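Local atomic coordinates of putative oxidoreductase (Magnetospirillum magnetotacticum, PDB entry 3C1A), a protein that probably catalyses an NAD(P)-dependent oxidation or reduction, as expected of the GFO/IDH/MocA oxidoreductase family, although its substrate is not known. Residues S9-A14 with A290-E295; V73-P78 with V96-P101; V125-L130 with G297-E302; F131-E136 with L280-R285. All blocks are in the same frame, centred on the assembly; numbering follows the deposited sequence. Where two conformers were deposited one is given.

Contact 1 of 4, residues S9-A14 with A290-E295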
loop_
_atom_site.group_PDB
_atom_site.type_symbol
_atom_site.label_atom_id
_atom_site.label_comp_id
_atom_site.label_asym_id
_atom_site.label_seq_id
_atom_site.Cartn_x
_atom_site.Cartn_y
_atom_site.Cartn_z
ATOM N N SER A 9 -28.086 6.187 -1.533
ATOM C CA SER A 9 -27.775 5.346 -2.742
ATOM C C SER A 9 -26.324 4.837 -2.639
ATOM O O SER A 9 -25.400 5.629 -2.677
ATOM C CB SER A 9 -27.942 6.168 -4.018
ATOM O OG SER A 9 -27.622 5.397 -5.169
ATOM N N PRO A 10 -26.132 3.531 -2.407
ATOM C CA PRO A 10 -24.754 3.039 -2.264
ATOM C C PRO A 10 -23.937 3.226 -3.528
ATOM O O PRO A 10 -24.482 3.159 -4.648
ATOM C CB PRO A 10 -24.930 1.550 -1.923
ATOM C CG PRO A 10 -26.334 1.434 -1.450
ATOM C CD PRO A 10 -27.123 2.467 -2.182
ATOM N N VAL A 11 -22.647 3.485 -3.338
ATOM C CA VAL A 11 -21.739 3.681 -4.449
ATOM C C VAL A 11 -21.490 2.306 -5.082
ATOM O O VAL A 11 -21.184 1.337 -4.385
ATOM C CB VAL A 11 -20.405 4.344 -3.994
ATOM C CG1 VAL A 11 -19.369 4.331 -5.127
ATOM C CG2 VAL A 11 -20.652 5.793 -3.476
ATOM N N ARG A 12 -21.636 2.223 -6.398
ATOM C CA ARG A 12 -21.616 0.940 -7.071
ATOM C C ARG A 12 -20.201 0.614 -7.521
ATOM O O ARG A 12 -19.676 1.238 -8.414
ATOM C CB ARG A 12 -22.637 0.968 -8.195
ATOM C CG ARG A 12 -24.064 1.313 -7.655
ATOM C CD ARG A 12 -25.074 1.411 -8.774
ATOM N NE ARG A 12 -24.781 2.517 -9.682
ATOM C CZ ARG A 12 -25.156 3.779 -9.471
ATOM N NH1 ARG A 12 -25.836 4.139 -8.381
ATOM N NH2 ARG A 12 -24.834 4.711 -10.352
ATOM N N LEU A 13 -19.600 -0.342 -6.832
ATOM C CA LEU A 13 -18.236 -0.764 -7.055
ATOM C C LEU A 13 -18.160 -2.075 -7.753
ATOM O O LEU A 13 -19.013 -2.926 -7.583
ATOM C CB LEU A 13 -17.478 -0.911 -5.732
ATOM C CG LEU A 13 -17.375 0.281 -4.809
ATOM C CD1 LEU A 13 -16.581 -0.134 -3.528
ATOM C CD2 LEU A 13 -16.732 1.446 -5.528
ATOM N N ALA A 14 -17.104 -2.243 -8.542
ATOM C CA ALA A 14 -16.814 -3.535 -9.133
ATOM C C ALA A 14 -15.367 -3.914 -8.809
ATOM O O ALA A 14 -14.519 -3.045 -8.609
ATOM C CB ALA A 14 -17.052 -3.508 -10.638
ATOM N N ALA A 290 -15.317 9.084 -1.836
ATOM C CA ALA A 290 -14.798 10.124 -2.676
ATOM C C ALA A 290 -15.250 9.992 -4.137
ATOM O O ALA A 290 -15.033 10.897 -4.946
ATOM C CB ALA A 290 -13.314 10.167 -2.534
ATOM N N VAL A 291 -15.924 8.894 -4.497
ATOM C CA VAL A 291 -16.147 8.587 -5.908
ATOM C C VAL A 291 -16.985 9.720 -6.547
ATOM O O VAL A 291 -16.649 10.207 -7.616
ATOM C CB VAL A 291 -16.803 7.157 -6.102
ATOM C CG1 VAL A 291 -17.448 7.019 -7.487
ATOM C CG2 VAL A 291 -15.752 6.036 -5.886
ATOM N N ARG A 292 -18.054 10.102 -5.870
ATOM C CA ARG A 292 -18.996 11.096 -6.370
ATOM C C ARG A 292 -18.594 12.528 -6.028
ATOM O O ARG A 292 -19.242 13.470 -6.473
ATOM C CB ARG A 292 -20.388 10.827 -5.815
ATOM C CG ARG A 292 -20.916 9.455 -6.147
ATOM C CD ARG A 292 -22.238 9.214 -5.523
ATOM N NE ARG A 292 -22.755 7.927 -5.957
ATOM C CZ ARG A 292 -23.724 7.250 -5.377
ATOM N NH1 ARG A 292 -24.347 7.715 -4.306
ATOM N NH2 ARG A 292 -24.089 6.090 -5.891
ATOM N N GLN A 293 -17.540 12.690 -5.242
ATOM C CA GLN A 293 -16.987 14.000 -4.918
ATOM C C GLN A 293 -15.484 13.848 -4.838
ATOM O O GLN A 293 -14.910 13.772 -3.742
ATOM C CB GLN A 293 -17.558 14.516 -3.607
ATOM C CG GLN A 293 -17.120 15.944 -3.323
ATOM C CD GLN A 293 -17.855 16.570 -2.147
ATOM O OE1 GLN A 293 -17.251 16.857 -1.110
ATOM N NE2 GLN A 293 -19.157 16.790 -2.303
ATOM N N PRO A 294 -14.833 13.758 -6.004
ATOM C CA PRO A 294 -13.460 13.321 -6.008
ATOM C C PRO A 294 -12.493 14.237 -5.284
ATOM O O PRO A 294 -12.726 15.436 -5.203
ATOM C CB PRO A 294 -13.108 13.251 -7.498
ATOM C CG PRO A 294 -14.418 13.234 -8.230
ATOM C CD PRO A 294 -15.324 14.031 -7.371
ATOM N N GLU A 295 -11.426 13.624 -4.763
ATOM C CA GLU A 295 -10.301 14.305 -4.144
ATOM C C GLU A 295 -9.041 13.435 -4.252
ATOM O O GLU A 295 -9.113 12.240 -4.584
ATOM C CB GLU A 295 -10.581 14.587 -2.681
ATOM C CG GLU A 295 -10.823 13.370 -1.872
ATOM C CD GLU A 295 -11.086 13.707 -0.435
ATOM O OE1 GLU A 295 -10.103 13.997 0.286
ATOM O OE2 GLU A 295 -12.263 13.692 -0.026
#

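Contact 2 of 4, residues V73-P78 with V96-P101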
loop_
_atom_site.group_PDB
_atom_site.type_symbol
_atom_site.label_atom_id
_atom_site.label_comp_id
_atom_site.label_asym_id
_atom_site.label_seq_id
_atom_site.Cartn_x
_atom_site.Cartn_y
_atom_site.Cartn_z
ATOM N N VAL A 73 -13.938 1.134 -9.982
ATOM C CA VAL A 73 -13.332 -0.196 -10.134
ATOM C C VAL A 73 -12.171 -0.373 -9.142
ATOM O O VAL A 73 -11.296 0.495 -9.063
ATOM C CB VAL A 73 -12.782 -0.416 -11.576
ATOM C CG1 VAL A 73 -12.269 -1.837 -11.743
ATOM C CG2 VAL A 73 -13.860 -0.095 -12.643
ATOM N N ILE A 74 -12.174 -1.482 -8.394
ATOM C CA ILE A 74 -11.038 -1.885 -7.605
ATOM C C ILE A 74 -10.211 -2.919 -8.421
ATOM O O ILE A 74 -10.729 -3.981 -8.839
ATOM C CB ILE A 74 -11.502 -2.501 -6.268
ATOM C CG1 ILE A 74 -12.424 -1.521 -5.514
ATOM C CG2 ILE A 74 -10.316 -2.951 -5.406
ATOM C CD1 ILE A 74 -12.805 -1.991 -4.083
ATOM N N ILE A 75 -8.951 -2.598 -8.686
ATOM C CA ILE A 75 -8.091 -3.449 -9.470
ATOM C C ILE A 75 -7.115 -4.182 -8.498
ATOM O O ILE A 75 -6.145 -3.602 -7.997
ATOM C CB ILE A 75 -7.364 -2.605 -10.607
ATOM C CG1 ILE A 75 -8.411 -2.002 -11.560
ATOM C CG2 ILE A 75 -6.418 -3.443 -11.378
ATOM C CD1 ILE A 75 -7.889 -0.836 -12.406
ATOM N N ALA A 76 -7.414 -5.456 -8.232
ATOM C CA ALA A 76 -6.617 -6.312 -7.365
ATOM C C ALA A 76 -6.082 -7.521 -8.166
ATOM O O ALA A 76 -6.376 -8.663 -7.867
ATOM C CB ALA A 76 -7.457 -6.727 -6.182
ATOM N N THR A 77 -5.324 -7.229 -9.222
ATOM C CA THR A 77 -4.746 -8.225 -10.118
ATOM C C THR A 77 -3.197 -8.234 -9.924
ATOM O O THR A 77 -2.661 -7.379 -9.225
ATOM C CB THR A 77 -5.119 -7.917 -11.615
ATOM O OG1 THR A 77 -4.630 -6.628 -12.001
ATOM C CG2 THR A 77 -6.640 -7.969 -11.861
ATOM N N PRO A 78 -2.470 -9.196 -10.547
ATOM C CA PRO A 78 -1.015 -9.124 -10.426
ATOM C C PRO A 78 -0.555 -7.777 -10.975
ATOM O O PRO A 78 -1.180 -7.258 -11.907
ATOM C CB PRO A 78 -0.534 -10.291 -11.304
ATOM C CG PRO A 78 -1.683 -11.271 -11.238
ATOM C CD PRO A 78 -2.885 -10.363 -11.337
ATOM N N VAL A 96 -10.732 4.620 -9.967
ATOM C CA VAL A 96 -9.911 3.403 -9.776
ATOM C C VAL A 96 -9.224 3.416 -8.431
ATOM O O VAL A 96 -8.641 4.432 -8.051
ATOM C CB VAL A 96 -8.805 3.256 -10.875
ATOM C CG1 VAL A 96 -7.923 2.108 -10.541
ATOM C CG2 VAL A 96 -9.425 3.084 -12.308
ATOM N N LEU A 97 -9.333 2.300 -7.701
ATOM C CA LEU A 97 -8.482 1.983 -6.553
ATOM C C LEU A 97 -7.671 0.779 -6.933
ATOM O O LEU A 97 -8.246 -0.304 -7.138
ATOM C CB LEU A 97 -9.327 1.650 -5.298
ATOM C CG LEU A 97 -8.507 1.273 -4.046
ATOM C CD1 LEU A 97 -7.587 2.408 -3.515
ATOM C CD2 LEU A 97 -9.459 0.801 -2.930
ATOM N N VAL A 98 -6.358 0.972 -7.175
ATOM C CA VAL A 98 -5.510 -0.115 -7.608
ATOM C C VAL A 98 -4.531 -0.538 -6.546
ATOM O O VAL A 98 -3.937 0.295 -5.847
ATOM C CB VAL A 98 -4.740 0.255 -8.890
ATOM C CG1 VAL A 98 -4.017 1.525 -8.672
ATOM C CG2 VAL A 98 -3.859 -0.896 -9.296
ATOM N N GLU A 99 -4.345 -1.844 -6.425
ATOM C CA GLU A 99 -3.564 -2.359 -5.310
ATOM C C GLU A 99 -2.108 -1.965 -5.593
ATOM O O GLU A 99 -1.763 -1.690 -6.726
ATOM C CB GLU A 99 -3.788 -3.872 -5.140
ATOM C CG GLU A 99 -3.643 -4.343 -3.707
ATOM C CD GLU A 99 -3.468 -5.846 -3.631
ATOM O OE1 GLU A 99 -4.130 -6.552 -4.425
ATOM O OE2 GLU A 99 -2.652 -6.312 -2.799
ATOM N N LYS A 100 -1.296 -1.825 -4.546
ATOM C CA LYS A 100 0.155 -1.596 -4.690
ATOM C C LYS A 100 0.886 -2.883 -5.090
ATOM O O LYS A 100 0.401 -3.973 -4.825
ATOM C CB LYS A 100 0.755 -1.076 -3.369
ATOM C CG LYS A 100 0.475 -1.990 -2.152
ATOM C CD LYS A 100 1.108 -1.442 -0.879
ATOM N N PRO A 101 2.053 -2.767 -5.757
ATOM C CA PRO A 101 2.613 -1.550 -6.306
ATOM C C PRO A 101 1.824 -1.092 -7.538
ATOM O O PRO A 101 1.281 -1.919 -8.263
ATOM C CB PRO A 101 4.039 -1.961 -6.699
ATOM C CG PRO A 101 3.998 -3.352 -6.945
ATOM C CD PRO A 101 2.928 -3.916 -6.003
HETATM O O HOH W 1 -2.129 -6.174 -7.174
#

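Contact 3 of 4, residues V125-L130 with G297-E302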
loop_
_atom_site.group_PDB
_atom_site.type_symbol
_atom_site.label_atom_id
_atom_site.label_comp_id
_atom_site.label_asym_id
_atom_site.label_seq_id
_atom_site.Cartn_x
_atom_site.Cartn_y
_atom_site.Cartn_z
ATOM N N VAL A 125 -4.048 4.747 -5.105
ATOM C CA VAL A 125 -3.313 3.512 -4.951
ATOM C C VAL A 125 -3.481 2.985 -3.500
ATOM O O VAL A 125 -3.385 3.736 -2.531
ATOM C CB VAL A 125 -1.862 3.665 -5.303
ATOM C CG1 VAL A 125 -1.114 2.349 -5.060
ATOM C CG2 VAL A 125 -1.736 4.151 -6.772
ATOM N N GLU A 126 -3.749 1.692 -3.378
ATOM C CA GLU A 126 -4.006 1.058 -2.079
ATOM C C GLU A 126 -2.715 0.719 -1.328
ATOM O O GLU A 126 -2.241 -0.422 -1.347
ATOM C CB GLU A 126 -4.883 -0.203 -2.223
ATOM C CG GLU A 126 -5.786 -0.482 -0.994
ATOM C CD GLU A 126 -5.122 -1.342 0.095
ATOM O OE1 GLU A 126 -4.724 -2.494 -0.211
ATOM O OE2 GLU A 126 -5.038 -0.876 1.266
ATOM N N HIS A 127 -2.154 1.726 -0.689
ATOM C CA HIS A 127 -0.958 1.600 0.158
ATOM C C HIS A 127 -1.533 1.557 1.552
ATOM O O HIS A 127 -1.890 2.572 2.138
ATOM C CB HIS A 127 -0.034 2.794 0.039
ATOM C CG HIS A 127 0.669 2.928 -1.279
ATOM N ND1 HIS A 127 0.527 4.042 -2.069
ATOM C CD2 HIS A 127 1.558 2.122 -1.918
ATOM C CE1 HIS A 127 1.273 3.910 -3.151
ATOM N NE2 HIS A 127 1.883 2.739 -3.099
ATOM N N THR A 128 -1.660 0.370 2.067
ATOM C CA THR A 128 -2.516 0.158 3.229
ATOM C C THR A 128 -2.113 1.015 4.444
ATOM O O THR A 128 -2.965 1.432 5.224
ATOM C CB THR A 128 -2.492 -1.304 3.590
ATOM O OG1 THR A 128 -2.727 -2.061 2.392
ATOM C CG2 THR A 128 -3.562 -1.628 4.624
ATOM N N GLN A 129 -0.817 1.254 4.623
ATOM C CA GLN A 129 -0.373 1.977 5.820
ATOM C C GLN A 129 -0.904 3.392 5.824
ATOM O O GLN A 129 -1.118 3.975 6.869
ATOM C CB GLN A 129 1.153 2.049 5.928
ATOM C CG GLN A 129 1.589 2.530 7.348
ATOM C CD GLN A 129 1.412 1.445 8.348
ATOM O OE1 GLN A 129 0.411 1.407 9.078
ATOM N NE2 GLN A 129 2.346 0.500 8.358
ATOM N N LEU A 130 -1.074 3.960 4.647
ATOM C CA LEU A 130 -1.513 5.327 4.562
ATOM C C LEU A 130 -2.994 5.499 4.921
ATOM O O LEU A 130 -3.466 6.615 4.973
ATOM C CB LEU A 130 -1.229 5.875 3.176
ATOM C CG LEU A 130 0.223 5.798 2.736
ATOM C CD1 LEU A 130 0.342 6.487 1.409
ATOM C CD2 LEU A 130 1.134 6.464 3.746
ATOM N N GLY A 297 -7.001 12.454 -1.886
ATOM C CA GLY A 297 -6.956 11.512 -0.763
ATOM C C GLY A 297 -5.551 11.219 -0.257
ATOM O O GLY A 297 -4.575 11.788 -0.784
ATOM N N PRO A 298 -5.431 10.305 0.723
ATOM C CA PRO A 298 -4.134 10.092 1.404
ATOM C C PRO A 298 -3.084 9.301 0.619
ATOM O O PRO A 298 -1.883 9.333 0.965
ATOM C CB PRO A 298 -4.507 9.335 2.673
ATOM C CG PRO A 298 -5.805 8.690 2.401
ATOM C CD PRO A 298 -6.492 9.444 1.263
ATOM N N SER A 299 -3.532 8.606 -0.424
ATOM C CA SER A 299 -2.650 7.780 -1.226
ATOM C C SER A 299 -2.938 7.955 -2.716
ATOM O O SER A 299 -3.431 7.026 -3.374
ATOM C CB SER A 299 -2.835 6.326 -0.794
ATOM O OG SER A 299 -1.844 5.486 -1.355
ATOM N N PRO A 300 -2.610 9.138 -3.268
ATOM C CA PRO A 300 -2.890 9.416 -4.653
ATOM C C PRO A 300 -2.025 8.676 -5.649
ATOM O O PRO A 300 -0.947 8.164 -5.335
ATOM C CB PRO A 300 -2.591 10.920 -4.773
ATOM C CG PRO A 300 -1.575 11.168 -3.762
ATOM C CD PRO A 300 -1.993 10.307 -2.606
ATOM N N LEU A 301 -2.505 8.676 -6.871
ATOM C CA LEU A 301 -1.775 8.142 -7.986
ATOM C C LEU A 301 -0.327 8.669 -8.080
ATOM O O LEU A 301 0.603 7.904 -8.416
ATOM C CB LEU A 301 -2.525 8.512 -9.266
ATOM C CG LEU A 301 -1.900 8.048 -10.573
ATOM C CD1 LEU A 301 -1.576 6.568 -10.552
ATOM C CD2 LEU A 301 -2.888 8.398 -11.655
ATOM N N GLU A 302 -0.144 9.963 -7.836
ATOM C CA GLU A 302 1.207 10.572 -7.930
ATOM C C GLU A 302 2.170 9.948 -6.937
ATOM O O GLU A 302 3.342 9.750 -7.213
ATOM C CB GLU A 302 1.159 12.080 -7.678
ATOM C CG GLU A 302 2.511 12.763 -7.933
ATOM C CD GLU A 302 3.106 12.367 -9.286
ATOM O OE1 GLU A 302 2.345 12.362 -10.297
ATOM O OE2 GLU A 302 4.318 12.028 -9.325
#

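Contact 4 of 4, residues F131-E136 with L280-R285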
loop_
_atom_site.group_PDB
_atom_site.type_symbol
_atom_site.label_atom_id
_atom_site.label_comp_id
_atom_site.label_asym_id
_atom_site.label_seq_id
_atom_site.Cartn_x
_atom_site.Cartn_y
_atom_site.Cartn_z
ATOM N N PHE A 131 -3.707 4.382 5.146
ATOM C CA PHE A 131 -5.089 4.361 5.595
ATOM C C PHE A 131 -5.196 3.756 6.996
ATOM O O PHE A 131 -6.279 3.402 7.439
ATOM C CB PHE A 131 -5.933 3.509 4.616
ATOM C CG PHE A 131 -6.003 4.071 3.234
ATOM C CD1 PHE A 131 -6.892 5.099 2.927
ATOM C CD2 PHE A 131 -5.165 3.600 2.235
ATOM C CE1 PHE A 131 -6.975 5.612 1.640
ATOM C CE2 PHE A 131 -5.261 4.117 0.936
ATOM C CZ PHE A 131 -6.151 5.132 0.655
ATOM N N ASN A 132 -4.065 3.583 7.676
ATOM C CA ASN A 132 -4.045 2.986 9.005
ATOM C C ASN A 132 -4.214 4.081 10.051
ATOM O O ASN A 132 -3.433 5.033 10.067
ATOM C CB ASN A 132 -2.704 2.265 9.181
ATOM C CG ASN A 132 -2.592 1.540 10.509
ATOM O OD1 ASN A 132 -3.429 1.697 11.399
ATOM N ND2 ASN A 132 -1.517 0.779 10.667
ATOM N N PRO A 133 -5.228 3.975 10.943
ATOM C CA PRO A 133 -5.299 5.006 11.992
ATOM C C PRO A 133 -4.046 5.204 12.873
ATOM O O PRO A 133 -3.832 6.291 13.368
ATOM C CB PRO A 133 -6.485 4.541 12.853
ATOM C CG PRO A 133 -7.336 3.778 11.877
ATOM C CD PRO A 133 -6.360 3.027 11.041
ATOM N N ALA A 134 -3.226 4.180 13.046
ATOM C CA ALA A 134 -2.004 4.317 13.802
ATOM C C ALA A 134 -0.987 5.246 13.094
ATOM O O ALA A 134 -0.286 6.001 13.761
ATOM C CB ALA A 134 -1.401 2.935 14.062
ATOM N N TRP A 135 -0.924 5.196 11.754
ATOM C CA TRP A 135 0.001 6.011 10.958
ATOM C C TRP A 135 -0.461 7.461 10.983
ATOM O O TRP A 135 0.328 8.386 11.163
ATOM C CB TRP A 135 0.085 5.485 9.516
ATOM C CG TRP A 135 0.959 6.323 8.657
ATOM C CD1 TRP A 135 0.586 7.055 7.595
ATOM C CD2 TRP A 135 2.367 6.506 8.804
ATOM N NE1 TRP A 135 1.674 7.700 7.052
ATOM C CE2 TRP A 135 2.782 7.377 7.791
ATOM C CE3 TRP A 135 3.320 6.032 9.720
ATOM C CZ2 TRP A 135 4.088 7.793 7.674
ATOM C CZ3 TRP A 135 4.616 6.439 9.592
ATOM C CH2 TRP A 135 4.994 7.313 8.584
ATOM N N GLU A 136 -1.765 7.633 10.837
ATOM C CA GLU A 136 -2.390 8.935 10.975
ATOM C C GLU A 136 -2.122 9.551 12.365
ATOM O O GLU A 136 -1.790 10.733 12.465
ATOM C CB GLU A 136 -3.884 8.816 10.669
ATOM C CG GLU A 136 -4.171 8.396 9.203
ATOM C CD GLU A 136 -5.610 7.980 8.949
ATOM O OE1 GLU A 136 -6.473 8.276 9.795
ATOM O OE2 GLU A 136 -5.877 7.341 7.903
ATOM N N LEU A 280 -7.792 -1.534 5.860
ATOM C CA LEU A 280 -8.444 -1.807 4.574
ATOM C C LEU A 280 -9.890 -1.335 4.568
ATOM O O LEU A 280 -10.404 -0.898 3.542
ATOM C CB LEU A 280 -8.350 -3.282 4.199
ATOM C CG LEU A 280 -8.956 -3.723 2.875
ATOM C CD1 LEU A 280 -8.277 -3.001 1.747
ATOM C CD2 LEU A 280 -8.819 -5.244 2.727
ATOM N N THR A 281 -10.566 -1.462 5.696
ATOM C CA THR A 281 -11.906 -0.941 5.798
ATOM C C THR A 281 -11.886 0.566 5.559
ATOM O O THR A 281 -12.691 1.078 4.778
ATOM C CB THR A 281 -12.554 -1.300 7.137
ATOM O OG1 THR A 281 -12.619 -2.730 7.271
ATOM C CG2 THR A 281 -13.931 -0.695 7.226
ATOM N N ARG A 282 -10.922 1.264 6.168
ATOM C CA ARG A 282 -10.743 2.693 5.957
ATOM C C ARG A 282 -10.473 3.075 4.534
ATOM O O ARG A 282 -11.069 4.018 4.044
ATOM C CB ARG A 282 -9.604 3.210 6.815
ATOM C CG ARG A 282 -9.502 4.732 6.885
ATOM C CD ARG A 282 -8.745 5.121 8.136
ATOM N NE ARG A 282 -8.495 6.548 8.154
ATOM C CZ ARG A 282 -9.213 7.421 8.844
ATOM N NH1 ARG A 282 -10.243 7.038 9.596
ATOM N NH2 ARG A 282 -8.892 8.704 8.780
ATOM N N ALA A 283 -9.558 2.350 3.874
ATOM C CA ALA A 283 -9.229 2.576 2.456
ATOM C C ALA A 283 -10.443 2.522 1.524
ATOM O O ALA A 283 -10.674 3.446 0.732
ATOM C CB ALA A 283 -8.180 1.563 2.004
ATOM N N VAL A 284 -11.184 1.419 1.601
ATOM C CA VAL A 284 -12.386 1.221 0.795
ATOM C C VAL A 284 -13.550 2.168 1.226
ATOM O O VAL A 284 -14.287 2.681 0.389
ATOM C CB VAL A 284 -12.823 -0.266 0.855
ATOM C CG1 VAL A 284 -14.078 -0.508 0.027
ATOM C CG2 VAL A 284 -11.679 -1.166 0.375
ATOM N N ARG A 285 -13.733 2.397 2.518
ATOM C CA ARG A 285 -14.755 3.367 2.959
ATOM C C ARG A 285 -14.488 4.767 2.420
ATOM O O ARG A 285 -15.358 5.373 1.803
ATOM C CB ARG A 285 -14.852 3.398 4.485
ATOM C CG ARG A 285 -15.979 4.296 5.015
ATOM C CD ARG A 285 -16.019 4.369 6.525
ATOM N NE ARG A 285 -14.726 4.722 7.083
ATOM C CZ ARG A 285 -14.276 5.957 7.212
ATOM N NH1 ARG A 285 -15.033 6.985 6.846
ATOM N NH2 ARG A 285 -13.077 6.159 7.725
#

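Contact 1 of 4, residues S9-A14 with A290-E295
Arg-292 reaches from the loop behind helix 279-290 to the residues just before strand 11-17, and its guanidinium takes up two backbone carbonyls there. NH1 of Arg-292 donates to Ser-9 O at 2.8 Å, with an N-H...O angle of 142° and the donor tilted from the carbonyl plane. NH2 of Arg-292 makes a weak bond to Pro-10 O at 3.2 Å. The side chain spans the gap because it is extended from CG to NE.

Van der Waals contact comes from Val-11, whose two methyls serve different partners. CG1 of Val-11, anti to the backbone N (chi1 171°), packs on Val-291 CB at 3.9 Å, while CG2, beside the backbone N, sits 3.8 Å above the plane of the Arg-292 guanidinium, over its centre.

Like charges also meet: Arg-12 NH1 and Arg-292 NH2 are 3.6 Å apart, their planes turned 39° against each other. Nearby acceptors belong to the loop before strand 72-76, where Glu-71 forms a salt bridge with Arg-292 NH2 and the Glu-69 carbonyl accepts from Arg-12 NE.

At the protein surface, the carboxylate of Glu-71 probably offsets the repulsion between the two arginines, leaving Arg-292 to tie the loop between helices 279-290 and 301-314 to the residues leading into inner strand 11-17.

Contact 2 of 4, residues V73-P78 with V96-P101
Strands 72-76 and 95-99 are neighbours in the parallel sheet of the Rossmann fold, and Val-73, Ile-74 and Ile-75 pair in order with Val-96, Leu-97 and Val-98. The strand axes run 4.7 Å apart at 11°. Three backbone bonds alternate in direction: Leu-97 N to Val-73 O at 3.0 Å, Ile-75 N to Leu-97 O at 2.9 Å, and Glu-99 N to Ile-75 O at 3.0 Å. The same carbonyls receive CA-H...O contacts, among them Ile-74 CA to Leu-97 O at 3.2 Å.

The chain passes between the strands through helix 82-91, making a beta-alpha-beta crossover, and this helix packs on the face that carries Ile-75, Val-96 and Val-98. There Ile-75 bridges two partners on the adjacent strand. Its CD1 presses on Val-96 CG1 at 3.5 Å, tighter than usual for two carbons, while its CB meets Val-98 CG2 at 4.1 Å. The other face carries Ile-74 and Leu-97, and Ile-74 also touches Tyr-25 and Ile-29 of helix 25-31.

Beyond the paired residues the strands part. Glu-99 CG lies roughly anti to the backbone N (chi1 -150°), and the extended chain carries OE1 to 3.8 Å from Ala-76 CB. At the C-terminal end of strand 72-76, His-82 NE2 of the crossover helix bonds to the Thr-77 carbonyl.

Contact 3 of 4, residues V125-L130 with G297-E302
Ser-299 is gripped by the backbone N and O of Val-125 and by the ring of His-127. Its hydroxyl donates to Val-125 O at 2.6 Å and accepts from His-127 ND1 at 2.9 Å, so OG links a backbone carbonyl to an imidazole. The approach to the imidazole is at the ring edge, with OG 17° out of the ring plane. OG stands anti to the backbone N of Ser-299 (chi1 -169°), which turns it toward both partners. The serine carbonyl completes the grip by accepting from Val-125 N at 2.9 Å.

Val-125 O takes a second donor, His-127 N, on the same face of its plane as the hydroxyl. That bond closes an inverse gamma turn centred on Glu-126, which brings His-127 round to Ser-299. Val-125 CG1 lies 3.4 Å above the His-127 plane, offset toward the rim, and Lys-100 also touches the imidazole.

Further out, Leu-130 CD1 reaches Pro-298 O at 3.6 Å, and Pro-298 CB packs on Leu-130 O at 3.7 Å. Pro-300 is the N-cap residue of helix 301-314, and Leu-301 in its first turn lies near Val-125 CG2.

The contact thus joins the end of edge strand 123-126 to the entry of helix 301-314, with helix 168-184 reaching His-127 and Leu-130, and helix 279-290 touching Glu-126.

Contact 4 of 4, residues F131-E136 with L280-R285
Glu-136, in the conformer given, meets Arg-282 tip to tip in a salt bridge held through both carboxylate oxygens. Arg-282 NE donates to the syn lone pair of Glu-136 OE2 at 2.7 Å, and Arg-282 NH2 lies 2.7 Å from OE1. The pairing is not coplanar: the carboxylate and guanidinium planes are 55° apart, with OE1 over one guanidinium face. With CG anti to the backbone N (chi1 -169°) and the chain extended to NE, the arginine reaches past Phe-131 O to the carboxylate. Arg-282 NH1 has a further, weak and long ion pair with Glu-277.

Phe-131 O is buried here without a hydrogen-bonding partner. Arg-282 CD comes within 3.1 Å of it, so carbon atoms of the arginine fill the place beside this carbonyl.

The Phe-131 ring turns one face to helix 279-290, and Ala-283 CB makes a CH-pi contact, 3.7 Å from the ring centroid. Next to Phe-131 in the chain, Asn-132 caps helix 133-140, its OD1 accepting from Ala-134 N at 3.0 Å with the donor above the carbonyl plane; Asn-132 ND2 in turn bonds to Gln-129 OE1.

An ion pair, in this conformer, and an aromatic contact join helix 133-140 to helix 279-290; the opposite charges probably offset each other's cost of partial burial, whereas Phe-131 O has no such compensation.

Overall arrangement
Contacts 1, 2 and 3 all reach the parallel Rossmann sheet, on strands 11-17, 72-76 with 95-99, and 123-126 in that order across it. Contact 2 is local, whereas contacts 1, 3 and 4 bring residues from beyond position 279 back to the first 136. Contacts 2 and 4 are nested inside the loop closed by contact 1, and contact 4 inside that of contact 3; contacts 1 and 3 cross along the chain, and contact 2 closes before 3 and 4 open. Centres of contacts 3 and 4 lie about 10 Å apart, those of 2 and 3 about 11 Å, and those of 1 and 4 about 17 Å. The C-terminal helices 279-290 and 301-314 are thereby fastened to the nucleotide-binding-type fold and the segment leaving it.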